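Local coordinates for protein alkaline phosphatase (Thermus thermophilus, PDB 7KWD) that probably hydrolyses phosphate monoesters as a homodimeric alkaline phosphatase that binds zinc and magnesium ions, at residues A[65-71]-A[291-297]; A[142-146]-A[183-187]; A[349-353]-A[405-410]; A[169-175]-A[199-205]. All blocks are in the same frame, centred on the assembly; numbering follows the deposited sequence.

Contact 1 of 4, residues A[65-71]-A[291-297]; sequences QGRVLAL and LAADEVL
The carboxylate of Asp-294 faces the start of helix 70-75 and takes up its first backbone N-H groups. OD2 of Asp-294 accepts from Ala-70 N at 2.7 Å, and OD1 of Asp-294 accepts from Leu-71 N at 2.9 Å. Both oxygens use their syn lone pairs, so one carboxylate accepts both N-H groups at the helix start, just after the N-cap residue Leu-69. The positive end of the helix dipole probably favours the charged form. Arg-67 comes from the opposite direction, and Arg-67 NH2 makes a salt bridge to Asp-294 OD2 at 2.8 Å. The Arg-67 chain bends at chi3 (-91°), which turns its guanidinium toward Asp-294. The guanidinium meets that oxygen edge-on, with the two planes turned 48° apart. Arg-67 NH1 donates to Gln-65 OE1 at 2.6 Å, nearly in the guanidinium plane. Without the carboxylate, as with an alanine here, Arg-67 would probably lose its charged mate and two helix N-H groups their acceptor. Apolar contacts flank the polar centre. Leu-69 CD1 meets Leu-291 CD2 at 3.7 Å, and Leu-71 CB meets Leu-297 CD2. Gly-66 and Val-68 make backbone hydrogen bonds to the second subunit. Helix 283-306 packs through Ala-293 and Leu-297 on strand 40-46, while Leu-71 touches helix 51-65.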
# COMPACT_ATOMS: atom_id res chain seq x y z
N GLN A 65 8.63 -12.46 -17.51
CA GLN A 65 7.81 -13.32 -18.35
C GLN A 65 7.39 -12.61 -19.62
O GLN A 65 6.70 -13.22 -20.43
CB GLN A 65 6.60 -13.80 -17.55
CG GLN A 65 7.02 -14.57 -16.27
CD GLN A 65 5.84 -15.18 -15.51
OE1 GLN A 65 4.72 -14.71 -15.63
NE2 GLN A 65 6.11 -16.23 -14.74
N GLY A 66 7.81 -11.37 -19.82
CA GLY A 66 7.43 -10.64 -21.03
C GLY A 66 5.94 -10.59 -21.29
O GLY A 66 5.50 -10.65 -22.45
N ARG A 67 5.14 -10.48 -20.23
CA ARG A 67 3.67 -10.45 -20.35
C ARG A 67 3.11 -9.41 -19.39
O ARG A 67 3.69 -9.13 -18.33
CB ARG A 67 3.06 -11.83 -20.02
CG ARG A 67 3.42 -12.25 -18.57
CD ARG A 67 2.89 -13.58 -18.09
NE ARG A 67 1.60 -13.37 -17.47
CZ ARG A 67 1.27 -13.74 -16.24
NH1 ARG A 67 2.11 -14.38 -15.44
NH2 ARG A 67 0.03 -13.48 -15.83
N VAL A 68 1.94 -8.89 -19.74
CA VAL A 68 1.19 -8.01 -18.84
C VAL A 68 0.28 -8.87 -17.96
O VAL A 68 -0.53 -9.63 -18.47
CB VAL A 68 0.37 -6.99 -19.62
CG1 VAL A 68 -0.40 -6.09 -18.68
CG2 VAL A 68 1.31 -6.19 -20.51
N LEU A 69 0.43 -8.74 -16.65
CA LEU A 69 -0.43 -9.41 -15.69
C LEU A 69 -1.90 -9.14 -15.98
O LEU A 69 -2.30 -8.00 -16.22
CB LEU A 69 -0.04 -8.88 -14.31
CG LEU A 69 -0.40 -9.62 -13.04
CD1 LEU A 69 0.42 -10.86 -12.91
CD2 LEU A 69 -0.15 -8.68 -11.88
N ALA A 70 -2.72 -10.19 -15.95
CA ALA A 70 -4.14 -9.99 -16.20
C ALA A 70 -4.73 -8.99 -15.21
O ALA A 70 -5.57 -8.16 -15.58
CB ALA A 70 -4.90 -11.31 -16.15
N LEU A 71 -4.31 -9.03 -13.96
CA LEU A 71 -4.83 -8.09 -12.98
C LEU A 71 -4.49 -6.65 -13.37
O LEU A 71 -5.32 -5.75 -13.22
CB LEU A 71 -4.30 -8.43 -11.58
CG LEU A 71 -4.91 -7.60 -10.46
CD1 LEU A 71 -6.43 -7.63 -10.50
CD2 LEU A 71 -4.37 -8.02 -9.08
N LEU A 291 0.55 -15.09 -9.02
CA LEU A 291 0.56 -15.53 -10.42
C LEU A 291 -0.44 -16.67 -10.62
O LEU A 291 -1.12 -16.73 -11.64
CB LEU A 291 1.96 -15.97 -10.86
CG LEU A 291 3.02 -14.87 -10.85
CD1 LEU A 291 4.32 -15.34 -11.45
CD2 LEU A 291 2.57 -13.64 -11.64
N ALA A 292 -0.59 -17.53 -9.63
CA ALA A 292 -1.63 -18.55 -9.73
C ALA A 292 -3.03 -17.92 -9.76
O ALA A 292 -3.92 -18.39 -10.48
CB ALA A 292 -1.54 -19.52 -8.55
N ALA A 293 -3.26 -16.91 -8.92
CA ALA A 293 -4.52 -16.18 -8.97
C ALA A 293 -4.73 -15.55 -10.35
O ALA A 293 -5.86 -15.52 -10.85
CB ALA A 293 -4.54 -15.09 -7.90
N ASP A 294 -3.65 -15.06 -10.97
CA ASP A 294 -3.79 -14.40 -12.26
C ASP A 294 -4.29 -15.37 -13.31
O ASP A 294 -5.13 -15.01 -14.15
CB ASP A 294 -2.46 -13.76 -12.66
CG ASP A 294 -2.64 -12.50 -13.48
OD1 ASP A 294 -3.17 -11.50 -12.93
OD2 ASP A 294 -2.26 -12.50 -14.66
N GLU A 295 -3.83 -16.61 -13.26
CA GLU A 295 -4.35 -17.59 -14.21
C GLU A 295 -5.84 -17.81 -13.99
O GLU A 295 -6.60 -18.04 -14.94
CB GLU A 295 -3.63 -18.93 -14.06
CG GLU A 295 -2.20 -18.90 -14.57
CD GLU A 295 -1.51 -20.27 -14.42
OE1 GLU A 295 -0.39 -20.31 -13.84
OE2 GLU A 295 -2.09 -21.29 -14.87
N VAL A 296 -6.27 -17.77 -12.72
CA VAL A 296 -7.69 -17.94 -12.41
C VAL A 296 -8.49 -16.77 -12.95
O VAL A 296 -9.58 -16.94 -13.51
CB VAL A 296 -7.89 -18.10 -10.89
CG1 VAL A 296 -9.39 -18.07 -10.53
CG2 VAL A 296 -7.25 -19.42 -10.41
N LEU A 297 -7.96 -15.55 -12.78
CA LEU A 297 -8.61 -14.34 -13.29
C LEU A 297 -8.95 -14.48 -14.76
O LEU A 297 -10.04 -14.10 -15.19
CB LEU A 297 -7.67 -13.18 -13.08
CG LEU A 297 -8.16 -11.78 -12.80
CD1 LEU A 297 -9.26 -11.74 -11.78
CD2 LEU A 297 -6.90 -11.00 -12.34
O HOH W 1 0.02 -16.11 -14.06

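Contact 2 of 4, residues A[142-146]-A[183-187]; sequences TTVTH and RFFNP
Phe-184 and Phe-185 pack against a type I beta turn, Thr-143 to His-146, in the alkaline phosphatase fold. The turn follows strand 135-140 and leads into helix 147-153. It lies near the magnesium site, with the Thr-143 side chain about 8 Å from the bound magnesium ion. Arg-183 stays on its own side of the contact and lays its CG over the centre of one face of the Phe-184 ring. Phe-184 comes next and reaches Thr-143 and Thr-145. Thr-143 CG2 sits at the ring edge, 3.9 Å from Phe-184 CE2, and the two side chains cross at about a right angle. Thr-145 OG1 lies 3.5 Å from Phe-184 CD2. The hydroxyls of both threonines bond to Glu-162 OE2, which probably limits their rotation. Phe-185 then brings CE1 and CZ against Val-144 and Thr-145, obliquely to the ring. CG anti to its carbonyl carbon (chi1 -68°) places the ring beside these two residues. Phe-185 CE1 is 4.1 Å from Thr-145 CG2. Ala-166 of helix 162-172 also touches this ring. The closest apolar pair across the contact is Val-144 CG1 and Phe-185 CE1, 3.7 Å apart.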
# COMPACT_ATOMS: atom_id res chain seq x y z
N THR A 142 -6.75 -22.47 0.93
CA THR A 142 -6.68 -22.80 2.34
C THR A 142 -7.45 -24.10 2.59
O THR A 142 -8.08 -24.67 1.68
CB THR A 142 -7.25 -21.68 3.21
OG1 THR A 142 -8.66 -21.56 2.96
CG2 THR A 142 -6.57 -20.33 2.91
N THR A 143 -7.44 -24.55 3.86
CA THR A 143 -8.43 -25.52 4.30
C THR A 143 -9.81 -25.03 3.87
O THR A 143 -10.10 -23.83 3.93
CB THR A 143 -8.39 -25.73 5.81
OG1 THR A 143 -8.50 -24.47 6.45
CG2 THR A 143 -7.08 -26.41 6.23
N VAL A 144 -10.64 -25.95 3.39
CA VAL A 144 -11.90 -25.54 2.80
C VAL A 144 -12.82 -24.94 3.84
O VAL A 144 -13.73 -24.16 3.50
CB VAL A 144 -12.50 -26.76 2.08
CG1 VAL A 144 -13.04 -27.79 3.11
CG2 VAL A 144 -13.57 -26.29 1.14
N THR A 145 -12.59 -25.26 5.11
CA THR A 145 -13.34 -24.80 6.27
C THR A 145 -12.75 -23.51 6.87
O THR A 145 -13.17 -23.06 7.94
CB THR A 145 -13.33 -25.92 7.33
OG1 THR A 145 -11.96 -26.33 7.49
CG2 THR A 145 -14.12 -27.15 6.92
N HIS A 146 -11.76 -22.92 6.22
CA HIS A 146 -11.11 -21.74 6.76
C HIS A 146 -12.05 -20.53 6.73
O HIS A 146 -13.17 -20.58 6.22
CB HIS A 146 -9.83 -21.47 5.98
CG HIS A 146 -8.74 -20.85 6.78
ND1 HIS A 146 -8.18 -19.63 6.45
CD2 HIS A 146 -8.06 -21.29 7.88
CE1 HIS A 146 -7.23 -19.33 7.31
NE2 HIS A 146 -7.13 -20.32 8.19
N ARG A 183 -7.55 -33.13 7.55
CA ARG A 183 -7.56 -33.35 8.99
C ARG A 183 -8.94 -33.13 9.61
O ARG A 183 -9.18 -33.64 10.71
CB ARG A 183 -6.51 -32.46 9.66
CG ARG A 183 -6.83 -30.96 9.75
CD ARG A 183 -5.58 -30.10 10.14
NE ARG A 183 -5.47 -30.03 11.60
CZ ARG A 183 -5.31 -28.92 12.31
NH1 ARG A 183 -5.23 -27.72 11.73
NH2 ARG A 183 -5.25 -29.01 13.64
N PHE A 184 -9.85 -32.42 8.93
CA PHE A 184 -11.18 -32.16 9.47
C PHE A 184 -12.25 -33.07 8.89
O PHE A 184 -13.42 -33.00 9.31
CB PHE A 184 -11.57 -30.67 9.25
CG PHE A 184 -10.52 -29.71 9.72
CD1 PHE A 184 -10.14 -29.68 11.05
CD2 PHE A 184 -9.89 -28.84 8.83
CE1 PHE A 184 -9.13 -28.82 11.48
CE2 PHE A 184 -8.92 -27.98 9.24
CZ PHE A 184 -8.52 -27.96 10.57
N PHE A 185 -11.90 -33.97 7.97
CA PHE A 185 -12.88 -34.86 7.36
C PHE A 185 -12.56 -36.33 7.52
O PHE A 185 -13.48 -37.16 7.57
CB PHE A 185 -12.98 -34.56 5.85
CG PHE A 185 -13.58 -33.21 5.53
CD1 PHE A 185 -12.79 -32.07 5.56
CD2 PHE A 185 -14.92 -33.10 5.16
CE1 PHE A 185 -13.34 -30.81 5.24
CE2 PHE A 185 -15.46 -31.86 4.86
CZ PHE A 185 -14.67 -30.72 4.91
N ASN A 186 -11.32 -36.67 7.61
CA ASN A 186 -10.82 -38.05 7.63
C ASN A 186 -11.04 -38.69 8.99
O ASN A 186 -10.60 -38.13 10.01
CB ASN A 186 -9.32 -37.95 7.31
CG ASN A 186 -8.66 -39.28 7.07
OD1 ASN A 186 -9.08 -40.32 7.57
ND2 ASN A 186 -7.58 -39.23 6.34
N PRO A 187 -11.71 -39.85 9.06
CA PRO A 187 -11.94 -40.48 10.38
C PRO A 187 -10.66 -40.77 11.13
O PRO A 187 -10.67 -40.84 12.36
CB PRO A 187 -12.69 -41.78 10.06
CG PRO A 187 -12.44 -42.06 8.62
CD PRO A 187 -12.15 -40.70 7.94

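Contact 3 of 4, residues A[349-353]-A[405-410]; sequences FEHML and PANTMA
Met-409 and Phe-349 join two short helices by apolar and aromatic contacts, with no hydrogen bond between the segments. The axes of 349-353 and 406-410 pass 10.9 Å apart at an angle of 106°. The aromatic contacts come first. Met-409 CB stands over one face of the Phe-349 ring, 3.9 Å from its centroid, in a CH-pi contact only 8° off the ring normal. The sulfur SD of Met-409 lies obliquely to the Phe-349 ring centroid at 4.8 Å, a Met-aromatic contact. The chain of Met-409 is bent at chi3 (76°), which brings its methyl CE back to 3.6 Å from Phe-349 CD1. Other apolar contacts surround this pair. Phe-349 CE2 reaches Ala-410 CB at 3.9 Å. Met-352 and Met-409 slide past each other in opposite directions, and their CE methyls are 4.0 Å apart. Leu-353 points CD2 at Pro-405 CG, tip to tip, at 3.9 Å. Its CD1 packs against Met-409 SD. Loss of the Phe-349 ring to a serine would probably open a gap over Met-409 CB and CE and leave the thioether held mainly by Leu-353 and Met-352. Lys-373 makes a cation-pi contact with Phe-349. Asn-407 ND2 bonds to O of the zinc ligand His-279. Met-352 touches helix 362-373, and Leu-353 and Pro-405 pack on helix 379-391, so the two helices sit within a helical cluster.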
# COMPACT_ATOMS: atom_id res chain seq x y z
N PHE A 349 9.47 -20.94 2.23
CA PHE A 349 9.99 -21.16 3.58
C PHE A 349 9.29 -22.34 4.26
O PHE A 349 9.89 -23.04 5.07
CB PHE A 349 9.80 -19.90 4.42
CG PHE A 349 10.78 -18.78 4.10
CD1 PHE A 349 12.00 -19.03 3.51
CD2 PHE A 349 10.46 -17.46 4.44
CE1 PHE A 349 12.88 -17.99 3.26
CE2 PHE A 349 11.34 -16.44 4.18
CZ PHE A 349 12.55 -16.70 3.60
N GLU A 350 8.00 -22.53 3.98
CA GLU A 350 7.23 -23.60 4.61
C GLU A 350 7.74 -24.96 4.19
O GLU A 350 7.83 -25.88 5.00
CB GLU A 350 5.75 -23.45 4.24
CG GLU A 350 4.86 -24.64 4.56
CD GLU A 350 3.40 -24.40 4.17
OE1 GLU A 350 2.96 -24.91 3.11
OE2 GLU A 350 2.69 -23.68 4.92
N HIS A 351 8.07 -25.09 2.91
CA HIS A 351 8.60 -26.35 2.41
C HIS A 351 10.03 -26.56 2.88
O HIS A 351 10.37 -27.64 3.36
CB HIS A 351 8.50 -26.34 0.90
CG HIS A 351 8.98 -27.58 0.25
ND1 HIS A 351 8.15 -28.66 0.02
CD2 HIS A 351 10.18 -27.91 -0.26
CE1 HIS A 351 8.82 -29.59 -0.61
NE2 HIS A 351 10.06 -29.17 -0.80
N MET A 352 10.85 -25.51 2.81
CA MET A 352 12.18 -25.57 3.39
C MET A 352 12.12 -26.07 4.83
O MET A 352 12.81 -27.03 5.19
CB MET A 352 12.85 -24.20 3.32
CG MET A 352 13.20 -23.78 1.87
SD MET A 352 13.70 -22.04 1.65
CE MET A 352 15.22 -22.07 2.70
N LEU A 353 11.28 -25.45 5.66
CA LEU A 353 11.19 -25.88 7.06
C LEU A 353 10.81 -27.35 7.14
O LEU A 353 11.34 -28.11 7.95
CB LEU A 353 10.17 -25.03 7.79
CG LEU A 353 10.62 -23.92 8.73
CD1 LEU A 353 12.10 -23.60 8.64
CD2 LEU A 353 9.80 -22.63 8.50
N PRO A 405 9.59 -19.68 12.66
CA PRO A 405 10.86 -19.01 12.38
C PRO A 405 10.98 -18.31 11.02
O PRO A 405 12.03 -17.76 10.72
CB PRO A 405 11.86 -20.17 12.44
CG PRO A 405 11.08 -21.35 11.93
CD PRO A 405 9.64 -21.13 12.37
N ALA A 406 9.90 -18.28 10.24
CA ALA A 406 10.00 -17.79 8.86
C ALA A 406 10.56 -16.38 8.78
O ALA A 406 11.34 -16.08 7.87
CB ALA A 406 8.64 -17.84 8.18
N ASN A 407 10.15 -15.48 9.69
CA ASN A 407 10.62 -14.10 9.58
C ASN A 407 12.12 -14.00 9.85
O ASN A 407 12.79 -13.14 9.28
CB ASN A 407 9.86 -13.15 10.51
CG ASN A 407 8.38 -12.90 10.11
OD1 ASN A 407 7.68 -12.17 10.80
ND2 ASN A 407 7.91 -13.52 9.02
N THR A 408 12.65 -14.83 10.76
CA THR A 408 14.10 -14.86 10.92
C THR A 408 14.75 -15.37 9.64
O THR A 408 15.80 -14.86 9.21
CB THR A 408 14.50 -15.73 12.11
OG1 THR A 408 13.91 -15.20 13.31
CG2 THR A 408 16.02 -15.76 12.29
N MET A 409 14.13 -16.36 8.99
CA MET A 409 14.63 -16.82 7.70
C MET A 409 14.71 -15.66 6.71
O MET A 409 15.69 -15.52 5.98
CB MET A 409 13.72 -17.94 7.18
CG MET A 409 13.84 -19.22 8.02
SD MET A 409 12.66 -20.51 7.63
CE MET A 409 13.36 -21.17 6.10
N ALA A 410 13.69 -14.80 6.69
CA ALA A 410 13.70 -13.71 5.72
C ALA A 410 14.84 -12.75 6.00
O ALA A 410 15.57 -12.36 5.08
CB ALA A 410 12.35 -12.98 5.74

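Contact 4 of 4, residues A[169-175]-A[199-205]; sequences YLEFGAE and AFAAKGY
Leu-170 lies over one face of the Phe-200 ring at the centre of this contact. Leu-170 CD1 makes a CH-pi contact, 3.8 Å from the Phe-200 ring centroid and 12° off the normal. CG anti to the backbone N (chi1 178°) sends that methyl over the ring face. Leu-170 CB meets Phe-200 CE1 at 3.7 Å. The other branch, Leu-170 CD2, packs on Ala-199 CB at 3.6 Å. Tyr-169 CB touches the end of the ring, at CZ, and Lys-203 CG lies beside Leu-170 CD1 toward solvent. On its own segment, Phe-200 CD2 stands over the centre of the Tyr-205 ring. The polar edge is one bond. Tyr-205 OH donates to Ala-174 O at 2.6 Å, tilted 29° from the carbonyl plane. It links the two loops that follow the helices. Gly-204 is the C-prime residue of a Schellman motif that ends helix 196-202. The turn probably sets the direction of Tyr-205; its N bonds to Phe-200 O. Gly-173 follows helix 162-172 and leaves helical angles with positive phi. Arg-221 makes a cation-pi contact with Tyr-205. Tyr-177 of strand 176-178 touches Phe-200 and Tyr-205, and Ala-174 packs on strand 135-140.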
# COMPACT_ATOMS: atom_id res chain seq x y z
N TYR A 169 -20.77 -27.59 7.09
CA TYR A 169 -20.75 -27.60 5.62
C TYR A 169 -21.65 -28.69 5.06
O TYR A 169 -22.39 -28.48 4.08
CB TYR A 169 -19.32 -27.81 5.13
CG TYR A 169 -18.46 -26.59 5.06
CD1 TYR A 169 -18.84 -25.39 5.68
CD2 TYR A 169 -17.29 -26.61 4.34
CE1 TYR A 169 -18.03 -24.27 5.57
CE2 TYR A 169 -16.48 -25.51 4.24
CZ TYR A 169 -16.85 -24.33 4.86
OH TYR A 169 -16.01 -23.23 4.73
N LEU A 170 -21.59 -29.89 5.66
CA LEU A 170 -22.48 -30.97 5.23
C LEU A 170 -23.94 -30.56 5.36
O LEU A 170 -24.74 -30.82 4.47
CB LEU A 170 -22.19 -32.23 6.05
CG LEU A 170 -23.05 -33.47 5.79
CD1 LEU A 170 -22.93 -33.96 4.34
CD2 LEU A 170 -22.68 -34.59 6.78
N GLU A 171 -24.30 -29.94 6.49
CA GLU A 171 -25.69 -29.55 6.69
C GLU A 171 -26.07 -28.39 5.78
O GLU A 171 -27.19 -28.36 5.24
CB GLU A 171 -25.92 -29.18 8.16
CG GLU A 171 -27.41 -28.94 8.50
CD GLU A 171 -27.59 -28.37 9.90
OE1 GLU A 171 -26.58 -28.36 10.65
OE2 GLU A 171 -28.72 -27.92 10.23
N PHE A 172 -25.15 -27.45 5.55
CA PHE A 172 -25.46 -26.35 4.64
C PHE A 172 -25.73 -26.86 3.24
O PHE A 172 -26.68 -26.41 2.58
CB PHE A 172 -24.32 -25.33 4.63
CG PHE A 172 -24.59 -24.13 3.73
CD1 PHE A 172 -25.51 -23.15 4.10
CD2 PHE A 172 -23.95 -24.02 2.51
CE1 PHE A 172 -25.76 -22.05 3.26
CE2 PHE A 172 -24.20 -22.92 1.66
CZ PHE A 172 -25.11 -21.94 2.03
N GLY A 173 -24.93 -27.81 2.77
CA GLY A 173 -25.19 -28.44 1.50
C GLY A 173 -24.80 -27.68 0.24
O GLY A 173 -25.49 -27.78 -0.78
N ALA A 174 -23.69 -26.94 0.27
CA ALA A 174 -23.27 -26.24 -0.95
C ALA A 174 -22.95 -27.25 -2.04
O ALA A 174 -22.52 -28.38 -1.77
CB ALA A 174 -22.06 -25.34 -0.70
N GLU A 175 -23.15 -26.83 -3.30
CA GLU A 175 -23.00 -27.76 -4.41
C GLU A 175 -21.55 -28.13 -4.64
O GLU A 175 -21.27 -29.24 -5.12
CB GLU A 175 -23.62 -27.16 -5.67
CG GLU A 175 -25.15 -27.33 -5.77
CD GLU A 175 -25.98 -26.35 -4.89
OE1 GLU A 175 -25.42 -25.52 -4.11
OE2 GLU A 175 -27.23 -26.43 -4.99
N ALA A 199 -20.25 -39.47 5.12
CA ALA A 199 -21.51 -38.75 5.32
C ALA A 199 -21.82 -37.84 4.13
O ALA A 199 -22.97 -37.71 3.72
CB ALA A 199 -21.46 -37.96 6.62
N PHE A 200 -20.79 -37.20 3.56
CA PHE A 200 -21.01 -36.44 2.34
C PHE A 200 -21.43 -37.36 1.20
O PHE A 200 -22.35 -37.05 0.44
CB PHE A 200 -19.75 -35.67 1.96
CG PHE A 200 -19.62 -34.29 2.62
CD1 PHE A 200 -19.10 -34.16 3.90
CD2 PHE A 200 -19.95 -33.13 1.92
CE1 PHE A 200 -18.94 -32.90 4.49
CE2 PHE A 200 -19.80 -31.89 2.50
CZ PHE A 200 -19.29 -31.77 3.79
N ALA A 201 -20.78 -38.51 1.07
CA ALA A 201 -21.16 -39.41 0.00
C ALA A 201 -22.62 -39.82 0.14
O ALA A 201 -23.33 -40.00 -0.86
CB ALA A 201 -20.27 -40.65 -0.02
N ALA A 202 -23.09 -40.00 1.38
CA ALA A 202 -24.49 -40.41 1.57
C ALA A 202 -25.46 -39.34 1.08
O ALA A 202 -26.60 -39.65 0.76
CB ALA A 202 -24.76 -40.69 3.04
N LYS A 203 -25.04 -38.09 1.04
CA LYS A 203 -25.86 -37.01 0.53
C LYS A 203 -25.61 -36.74 -0.96
O LYS A 203 -26.14 -35.78 -1.51
CB LYS A 203 -25.62 -35.77 1.38
CG LYS A 203 -26.28 -35.91 2.78
CD LYS A 203 -26.98 -34.63 3.26
CE LYS A 203 -28.41 -34.93 3.77
NZ LYS A 203 -29.36 -35.24 2.64
N GLY A 204 -24.85 -37.60 -1.62
CA GLY A 204 -24.73 -37.55 -3.06
C GLY A 204 -23.51 -36.85 -3.58
O GLY A 204 -23.34 -36.78 -4.81
N TYR A 205 -22.62 -36.37 -2.71
CA TYR A 205 -21.40 -35.75 -3.18
C TYR A 205 -20.44 -36.78 -3.75
O TYR A 205 -20.25 -37.85 -3.19
CB TYR A 205 -20.68 -35.03 -2.04
CG TYR A 205 -21.34 -33.77 -1.55
CD1 TYR A 205 -22.35 -33.83 -0.62
CD2 TYR A 205 -20.89 -32.52 -1.97
CE1 TYR A 205 -22.94 -32.67 -0.13
CE2 TYR A 205 -21.46 -31.36 -1.48
CZ TYR A 205 -22.50 -31.44 -0.56
OH TYR A 205 -23.10 -30.29 -0.09

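How the contacts relate
All four contacts belong to the alkaline phosphatase fold. Contacts 2 and 4 are nested along the chain inside the long loop closed by contact 1, and contact 3 comes after all of them. Contacts 2 and 4 alternate along the chain and touch, with centres about 14 Å apart. Tyr-169 OH probably bonds to Val-144 O, and Phe-185 packs on Phe-200. Together they form one packed unit of helix 162-172, helix 196-202 and the turn beside the magnesium site. Contact 1 lies about 29 Å from contact 2, centre to centre, on the side of the second subunit. Contact 3 is about 24 Å from contact 2 by centres, in a separate helical region beside a zinc ligand.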